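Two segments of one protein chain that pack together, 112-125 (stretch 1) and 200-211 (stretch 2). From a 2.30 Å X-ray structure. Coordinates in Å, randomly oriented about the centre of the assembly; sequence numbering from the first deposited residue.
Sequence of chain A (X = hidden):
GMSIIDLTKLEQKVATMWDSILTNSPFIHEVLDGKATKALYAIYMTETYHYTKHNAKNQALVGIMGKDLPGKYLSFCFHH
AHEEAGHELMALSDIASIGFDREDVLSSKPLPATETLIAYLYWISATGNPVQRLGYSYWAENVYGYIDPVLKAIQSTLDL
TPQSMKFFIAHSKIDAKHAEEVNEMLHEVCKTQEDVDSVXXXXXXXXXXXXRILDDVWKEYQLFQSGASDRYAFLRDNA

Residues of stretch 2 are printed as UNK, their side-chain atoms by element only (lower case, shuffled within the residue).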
ATOM      1  N   PRO A 112      11.696 -18.895   8.223  1.00 50.25           N
ATOM      2  CA  PRO A 112      10.236 -18.664   8.272  1.00 50.14           C
ATOM      3  C   PRO A 112       9.734 -17.866   9.477  1.00 49.91           C
ATOM      4  O   PRO A 112       8.852 -17.018   9.325  1.00 49.83           O
ATOM      5  CB  PRO A 112       9.663 -20.070   8.259  1.00 49.73           C
ATOM      6  CG  PRO A 112      10.757 -20.894   7.588  1.00 49.96           C
ATOM      7  CD  PRO A 112      12.010 -20.325   8.110  1.00 49.45           C
ATOM      8  N   ALA A 113      10.298 -18.101  10.653  1.00 49.52           N
ATOM      9  CA  ALA A 113       9.877 -17.370  11.845  1.00 49.47           C
ATOM     10  C   ALA A 113      10.185 -15.871  11.714  1.00 49.35           C
ATOM     11  O   ALA A 113       9.434 -15.035  12.189  1.00 49.25           O
ATOM     12  CB  ALA A 113      10.551 -17.975  13.119  1.00 48.14           C
ATOM     13  N   THR A 114      11.292 -15.546  11.055  1.00 49.90           N
ATOM     14  CA  THR A 114      11.728 -14.162  10.876  1.00 49.57           C
ATOM     15  C   THR A 114      10.835 -13.472   9.839  1.00 50.02           C
ATOM     16  O   THR A 114      10.422 -12.331  10.026  1.00 49.78           O
ATOM     17  CB  THR A 114      13.216 -14.124  10.440  1.00 48.80           C
ATOM     18  OG1 THR A 114      13.975 -14.957  11.323  1.00 48.26           O
ATOM     19  CG2 THR A 114      13.775 -12.699  10.446  1.00 46.68           C
ATOM     20  N   GLU A 115      10.577 -14.166   8.738  1.00 50.37           N
ATOM     21  CA  GLU A 115       9.668 -13.677   7.714  1.00 50.83           C
ATOM     22  C   GLU A 115       8.288 -13.401   8.346  1.00 50.40           C
ATOM     23  O   GLU A 115       7.632 -12.404   8.003  1.00 49.24           O
ATOM     24  CB  GLU A 115       9.512 -14.726   6.604  1.00 51.91           C
ATOM     25  CG  GLU A 115       8.991 -14.173   5.278  1.00 53.49           C
ATOM     26  CD  GLU A 115      10.020 -13.281   4.622  1.00 54.27           C
ATOM     27  OE1 GLU A 115      11.165 -13.722   4.380  1.00 55.84           O
ATOM     28  OE2 GLU A 115       9.703 -12.129   4.359  1.00 55.76           O
ATOM     29  N   THR A 116       7.870 -14.286   9.266  1.00 49.22           N
ATOM     30  CA  THR A 116       6.596 -14.154   9.980  1.00 49.26           C
ATOM     31  C   THR A 116       6.571 -12.910  10.881  1.00 49.87           C
ATOM     32  O   THR A 116       5.545 -12.243  10.970  1.00 51.17           O
ATOM     33  CB  THR A 116       6.254 -15.440  10.807  1.00 49.22           C
ATOM     34  OG1 THR A 116       6.274 -16.580   9.950  1.00 48.84           O
ATOM     35  CG2 THR A 116       4.865 -15.343  11.507  1.00 47.67           C
ATOM     36  N   LEU A 117       7.672 -12.613  11.575  1.00 49.90           N
ATOM     37  CA  LEU A 117       7.752 -11.409  12.402  1.00 49.72           C
ATOM     38  C   LEU A 117       7.661 -10.153  11.518  1.00 49.69           C
ATOM     39  O   LEU A 117       6.942  -9.210  11.856  1.00 48.82           O
ATOM     40  CB  LEU A 117       9.057 -11.381  13.231  1.00 49.62           C
ATOM     41  CG  LEU A 117       9.314 -10.106  14.057  1.00 49.33           C
ATOM     42  CD1 LEU A 117       8.229  -9.833  15.073  1.00 48.00           C
ATOM     43  CD2 LEU A 117      10.676 -10.160  14.733  1.00 49.45           C
ATOM     44  N   ILE A 118       8.432 -10.142  10.425  1.00 49.69           N
ATOM     45  CA  ILE A 118       8.474  -9.032   9.475  1.00 49.39           C
ATOM     46  C   ILE A 118       7.054  -8.719   8.992  1.00 50.28           C
ATOM     47  O   ILE A 118       6.629  -7.577   9.061  1.00 51.51           O
ATOM     48  CB  ILE A 118       9.448  -9.346   8.275  1.00 49.33           C
ATOM     49  CG1 ILE A 118      10.910  -9.407   8.751  1.00 48.80           C
ATOM     50  CG2 ILE A 118       9.349  -8.287   7.188  1.00 48.40           C
ATOM     51  CD1 ILE A 118      11.885 -10.122   7.781  1.00 48.55           C
ATOM     52  N   ALA A 119       6.319  -9.740   8.537  1.00 49.83           N
ATOM     53  CA  ALA A 119       4.946  -9.573   8.068  1.00 50.04           C
ATOM     54  C   ALA A 119       4.050  -8.951   9.139  1.00 50.22           C
ATOM     55  O   ALA A 119       3.279  -8.039   8.852  1.00 50.02           O
ATOM     56  CB  ALA A 119       4.351 -10.920   7.630  1.00 49.16           C
ATOM     57  N   TYR A 120       4.149  -9.461  10.364  1.00 50.61           N
ATOM     58  CA  TYR A 120       3.339  -9.000  11.493  1.00 50.15           C
ATOM     59  C   TYR A 120       3.539  -7.528  11.787  1.00 50.17           C
ATOM     60  O   TYR A 120       2.576  -6.781  11.907  1.00 51.03           O
ATOM     61  CB  TYR A 120       3.597  -9.843  12.751  1.00 49.67           C
ATOM     62  CG  TYR A 120       2.786  -9.355  13.940  1.00 49.32           C
ATOM     63  CD1 TYR A 120       1.413  -9.531  13.971  1.00 49.08           C
ATOM     64  CD2 TYR A 120       3.387  -8.672  15.001  1.00 48.85           C
ATOM     65  CE1 TYR A 120       0.649  -9.069  15.028  1.00 48.76           C
ATOM     66  CE2 TYR A 120       2.634  -8.198  16.053  1.00 48.80           C
ATOM     67  CZ  TYR A 120       1.259  -8.409  16.057  1.00 49.20           C
ATOM     68  OH  TYR A 120       0.490  -7.970  17.095  1.00 49.25           O
ATOM     69  N   LEU A 121       4.789  -7.118  11.868  1.00 51.28           N
ATOM     70  CA  LEU A 121       5.165  -5.730  12.137  1.00 50.64           C
ATOM     71  C   LEU A 121       4.684  -4.741  11.067  1.00 51.01           C
ATOM     72  O   LEU A 121       4.220  -3.650  11.417  1.00 51.78           O
ATOM     73  CB  LEU A 121       6.692  -5.618  12.353  1.00 49.61           C
ATOM     74  CG  LEU A 121       7.300  -6.298  13.583  1.00 48.59           C
ATOM     75  CD1 LEU A 121       8.794  -6.088  13.623  1.00 48.24           C
ATOM     76  CD2 LEU A 121       6.680  -5.807  14.867  1.00 48.43           C
ATOM     77  N   TYR A 122       4.783  -5.092   9.781  1.00 50.95           N
ATOM     78  CA  TYR A 122       4.224  -4.217   8.713  1.00 51.13           C
ATOM     79  C   TYR A 122       2.707  -4.143   8.836  1.00 50.92           C
ATOM     80  O   TYR A 122       2.115  -3.078   8.707  1.00 51.33           O
ATOM     81  CB  TYR A 122       4.585  -4.669   7.288  1.00 50.70           C
ATOM     82  CG  TYR A 122       5.935  -4.234   6.791  1.00 50.86           C
ATOM     83  CD1 TYR A 122       6.120  -2.962   6.269  1.00 51.61           C
ATOM     84  CD2 TYR A 122       7.020  -5.093   6.805  1.00 50.60           C
ATOM     85  CE1 TYR A 122       7.352  -2.549   5.800  1.00 51.37           C
ATOM     86  CE2 TYR A 122       8.238  -4.709   6.318  1.00 51.01           C
ATOM     87  CZ  TYR A 122       8.413  -3.431   5.816  1.00 51.14           C
ATOM     88  OH  TYR A 122       9.635  -3.027   5.335  1.00 50.51           O
ATOM     89  N   TRP A 123       2.080  -5.276   9.099  1.00 50.91           N
ATOM     90  CA  TRP A 123       0.619  -5.325   9.249  1.00 50.92           C
ATOM     91  C   TRP A 123       0.112  -4.423  10.364  1.00 50.46           C
ATOM     92  O   TRP A 123      -0.836  -3.649  10.160  1.00 51.49           O
ATOM     93  CB  TRP A 123       0.180  -6.770   9.497  1.00 51.21           C
ATOM     94  CG  TRP A 123      -1.269  -6.995   9.715  1.00 50.67           C
ATOM     95  CD1 TRP A 123      -1.862  -7.377  10.865  1.00 51.08           C
ATOM     96  CD2 TRP A 123      -2.316  -6.851   8.749  1.00 50.89           C
ATOM     97  NE1 TRP A 123      -3.222  -7.518  10.674  1.00 50.69           N
ATOM     98  CE2 TRP A 123      -3.516  -7.203   9.379  1.00 50.47           C
ATOM     99  CE3 TRP A 123      -2.344  -6.495   7.395  1.00 51.53           C
ATOM    100  CZ2 TRP A 123      -4.742  -7.162   8.722  1.00 51.71           C
ATOM    101  CZ3 TRP A 123      -3.564  -6.479   6.735  1.00 51.30           C
ATOM    102  CH2 TRP A 123      -4.742  -6.805   7.399  1.00 51.22           C
ATOM    103  N   ILE A 124       0.724  -4.513  11.539  1.00 49.68           N
ATOM    104  CA  ILE A 124       0.253  -3.722  12.672  1.00 50.50           C
ATOM    105  C   ILE A 124       0.666  -2.243  12.542  1.00 50.94           C
ATOM    106  O   ILE A 124       0.163  -1.371  13.250  1.00 52.05           O
ATOM    107  CB  ILE A 124       0.593  -4.387  14.062  1.00 49.92           C
ATOM    108  CG1 ILE A 124       2.101  -4.479  14.337  1.00 48.97           C
ATOM    109  CG2 ILE A 124      -0.104  -5.747  14.200  1.00 48.29           C
ATOM    110  CD1 ILE A 124       2.734  -3.148  14.798  1.00 48.26           C
ATOM    111  N   SER A 125       1.557  -1.972  11.607  1.00 51.03           N
ATOM    112  CA  SER A 125       1.998  -0.621  11.311  1.00 50.82           C
ATOM    113  C   SER A 125       1.129   0.034  10.232  1.00 50.16           C
ATOM    114  O   SER A 125       0.923   1.243  10.245  1.00 50.64           O
ATOM    115  CB  SER A 125       3.463  -0.633  10.879  1.00 50.65           C
ATOM    116  OG  SER A 125       4.286  -1.128  11.923  1.00 50.70           O
ATOM    117  N   UNK A 200      -0.775  -3.460  24.197  1.00 50.69           N
ATOM    118  CA  UNK A 200      -0.482  -4.704  24.915  1.00 50.48           C
ATOM    119  C   UNK A 200      -0.517  -5.915  23.976  1.00 50.85           C
ATOM    120  O   UNK A 200       0.323  -6.806  24.068  1.00 50.35           O
ATOM    121  c   UNK A 200      -1.277  -3.862  27.180  1.00 49.99           C
ATOM    122  c   UNK A 200      -1.465  -4.932  26.097  1.00 50.67           C
ATOM    123  c   UNK A 200      -1.299  -6.338  26.685  1.00 50.52           C
ATOM    124  N   UNK A 201      -1.486  -5.929  23.067  1.00 50.94           N
ATOM    125  CA  UNK A 201      -1.633  -7.013  22.104  1.00 50.85           C
ATOM    126  C   UNK A 201      -0.402  -7.113  21.186  1.00 50.43           C
ATOM    127  O   UNK A 201       0.090  -8.195  20.917  1.00 51.60           O
ATOM    128  c   UNK A 201      -2.933  -6.812  21.270  1.00 49.87           C
ATOM    129  N   UNK A 202       0.093  -5.985  20.714  1.00 50.27           N
ATOM    130  CA  UNK A 202       1.282  -5.965  19.837  1.00 50.17           C
ATOM    131  C   UNK A 202       2.563  -6.267  20.596  1.00 50.35           C
ATOM    132  O   UNK A 202       3.444  -6.939  20.072  1.00 51.75           O
ATOM    133  c   UNK A 202       0.199  -4.457  18.180  1.00 47.49           C
ATOM    134  c   UNK A 202       2.754  -4.522  18.251  1.00 48.29           C
ATOM    135  c   UNK A 202       1.407  -4.623  19.074  1.00 49.28           C
ATOM    136  N   UNK A 203       2.670  -5.765  21.822  1.00 49.87           N
ATOM    137  CA  UNK A 203       3.825  -6.014  22.667  1.00 49.26           C
ATOM    138  C   UNK A 203       4.000  -7.519  22.840  1.00 50.11           C
ATOM    139  O   UNK A 203       5.093  -8.065  22.677  1.00 49.35           O
ATOM    140  c   UNK A 203       2.931  -6.171  27.324  1.00 47.02           C
ATOM    141 se   UNK A 203       4.158  -4.765  26.778  0.75 48.36          SE
ATOM    142  c   UNK A 203       4.714  -5.476  25.058  1.00 47.85           C
ATOM    143  c   UNK A 203       3.579  -5.370  24.044  1.00 49.14           C
ATOM    144  N   UNK A 204       2.894  -8.170  23.183  1.00 50.56           N
ATOM    145  CA  UNK A 204       2.866  -9.597  23.449  1.00 51.66           C
ATOM    146  C   UNK A 204       3.178 -10.426  22.220  1.00 51.53           C
ATOM    147  O   UNK A 204       4.038 -11.297  22.268  1.00 51.71           O
ATOM    148  o   UNK A 204      -0.475  -9.822  27.145  1.00 54.49           O
ATOM    149  c   UNK A 204       1.502 -10.018  24.005  1.00 51.73           C
ATOM    150  c   UNK A 204       1.248  -9.612  25.457  1.00 52.66           C
ATOM    151  c   UNK A 204      -0.182  -9.921  25.930  1.00 53.09           C
ATOM    152  o   UNK A 204      -1.031 -10.249  25.085  1.00 54.62           O
ATOM    153  N   UNK A 205       2.493 -10.147  21.112  1.00 51.37           N
ATOM    154  CA  UNK A 205       2.657 -10.984  19.937  1.00 50.75           C
ATOM    155  C   UNK A 205       3.987 -10.753  19.278  1.00 50.74           C
ATOM    156  O   UNK A 205       4.617 -11.698  18.841  1.00 51.97           O
ATOM    157  c   UNK A 205       1.483 -10.862  18.946  1.00 50.62           C
ATOM    158  c   UNK A 205       1.404 -12.056  17.989  1.00 51.09           C
ATOM    159  o   UNK A 205       1.298 -13.217  18.428  1.00 52.02           O
ATOM    160  n   UNK A 205       1.447 -11.787  16.683  1.00 50.61           N
ATOM    161  N   UNK A 206       4.446  -9.513  19.210  1.00 51.39           N
ATOM    162  CA  UNK A 206       5.762  -9.251  18.610  1.00 50.89           C
ATOM    163  C   UNK A 206       6.871  -9.997  19.379  1.00 50.96           C
ATOM    164  O   UNK A 206       7.822 -10.474  18.770  1.00 51.72           O
ATOM    165  c   UNK A 206       6.052  -7.743  18.501  1.00 50.63           C
ATOM    166  o   UNK A 206       5.981  -7.107  19.766  1.00 51.11           O
ATOM    167  N   UNK A 207       6.739 -10.113  20.700  1.00 51.04           N
ATOM    168  CA  UNK A 207       7.723 -10.811  21.531  1.00 50.77           C
ATOM    169  C   UNK A 207       7.576 -12.328  21.378  1.00 50.39           C
ATOM    170  O   UNK A 207       8.567 -13.034  21.293  1.00 49.94           O
ATOM    171  c   UNK A 207       8.462 -10.157  25.348  1.00 50.58           C
ATOM    172  c   UNK A 207       8.609 -10.892  24.024  1.00 50.65           C
ATOM    173  c   UNK A 207      10.030 -10.820  23.535  1.00 50.18           C
ATOM    174  c   UNK A 207       7.603 -10.355  22.994  1.00 50.65           C
ATOM    175  N   UNK A 208       6.338 -12.821  21.332  1.00 50.52           N
ATOM    176  CA  UNK A 208       6.081 -14.244  21.045  1.00 49.92           C
ATOM    177  C   UNK A 208       6.717 -14.633  19.692  1.00 50.16           C
ATOM    178  O   UNK A 208       7.396 -15.660  19.558  1.00 49.21           O
ATOM    179  c   UNK A 208       4.551 -14.543  21.016  1.00 50.29           C
ATOM    180  c   UNK A 208       3.956 -14.432  22.436  1.00 48.38           C
ATOM    181  c   UNK A 208       4.258 -15.925  20.387  1.00 49.81           C
ATOM    182  N   UNK A 209       6.519 -13.781  18.688  1.00 50.58           N
ATOM    183  CA  UNK A 209       7.062 -14.051  17.354  1.00 50.52           C
ATOM    184  C   UNK A 209       8.592 -13.949  17.292  1.00 50.62           C
ATOM    185  O   UNK A 209       9.232 -14.702  16.559  1.00 49.96           O
ATOM    186  c   UNK A 209       4.927 -13.360  16.037  1.00 50.06           C
ATOM    187  c   UNK A 209       4.551 -12.504  14.849  1.00 48.66           C
ATOM    188  c   UNK A 209       6.408 -13.136  16.323  1.00 50.95           C
ATOM    189  c   UNK A 209       4.567 -14.846  15.771  1.00 49.15           C
ATOM    190  N   UNK A 210       9.167 -13.029  18.065  1.00 50.25           N
ATOM    191  CA  UNK A 210      10.611 -12.896  18.147  1.00 50.48           C
ATOM    192  C   UNK A 210      11.200 -14.149  18.824  1.00 50.58           C
ATOM    193  O   UNK A 210      12.234 -14.632  18.417  1.00 50.23           O
ATOM    194  o   UNK A 210      10.414 -10.468  18.299  1.00 49.19           O
ATOM    195  c   UNK A 210      11.035 -11.611  18.903  1.00 50.43           C
ATOM    196  c   UNK A 210      12.555 -11.422  18.867  1.00 48.62           C
ATOM    197  N   UNK A 211      10.507 -14.695  19.818  1.00 50.17           N
ATOM    198  CA  UNK A 211      10.963 -15.918  20.492  1.00 50.19           C
ATOM    199  C   UNK A 211      10.991 -17.111  19.536  1.00 50.29           C
ATOM    200  O   UNK A 211      11.862 -17.951  19.653  1.00 50.31           O
ATOM    201  c   UNK A 211      10.100 -16.227  21.713  1.00 48.36           C
TER
HETATM  202  O   HOH W   1       7.850 -15.621  14.373  1.00 30.97           O

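Position 200 carries three side-chain carbons, one bearing the other two, and lies out of reach of stretch 1. A fork at the first carbon with no oxygen is Val200, a type on which this contact makes no demand. Position 201 has a single carbon, and its backbone O lies 3.8 Å from Tyr120 OH. It is Ala201, whose small side chain adds little bulk beside the ring.

Position 202 again has one carbon carrying two. One tip lies 3.7 Å from Ile124 CD1, while its CA is 3.5 Å from Tyr120 OH. This is Val202, whose compact apolar fork suits a place where one methyl group touches both Ile124 and Tyr120. Position 203 is an unbranched chain of two carbons, selenium and a carbon, pointing away from stretch 1: selenomethionine, Met203, apolar and buried. At 204, three carbons end in two oxygens, with no contact across; this is Glu204, partly exposed, where a carboxylate can meet solvent.

Position 205 has two carbons, the second carrying an oxygen and a nitrogen. The nitrogen sits 3.3 Å from Tyr120 CE1, over one face of the ring. This carboxamide is Asn205; its ND2, a packing contact here, is hydrogen-bonded elsewhere in the structure, so the nitrogen is satisfied. Position 206 has one carbon then one oxygen, and its CB lies 4.2 Å from Leu121 CD2. It is Ser206, whose OG donates to the backbone O of Val202 at 2.6 Å, satisfying a buried hydroxyl within its own helix.

Position 207 has four carbons forked at the second and points away from stretch 1: Leu207, apolar and buried. Position 208, a three-carbon fork out of reach, is Val208, again unconstrained by this contact. Position 209 has four carbons forked at the second and points toward stretch 1; one tip reaches 3.5 Å from Tyr120 CB. This is Leu209, long enough to reach that atom while its CB lies 4.0 Å from Leu117 CD1.

Position 210 has one carbon carrying an oxygen and a carbon; the oxygen lies 3.6 Å from Leu117 CD2, although the CA-to-CB bond points away. This is Thr210, whose OG1 donates to Ser206 O at 2.6 Å, tying the hydroxyl to its own helix. The single carbon at 211 is Ala211, out of reach and likewise unconstrained.

The two helices run nearly antiparallel, at 163°, with axes approaching to 9.0 Å. Tyr120 is the knob, set among Val202, Asn205, Ser206 and Leu209. No direct hydrogen bond crosses; packing dominates, supplemented by a water that donates to Ala113 O at 2.8 Å and to Leu209 O at 2.7 Å.

Stretch 2 (200-211) VAVMENSLVLTA
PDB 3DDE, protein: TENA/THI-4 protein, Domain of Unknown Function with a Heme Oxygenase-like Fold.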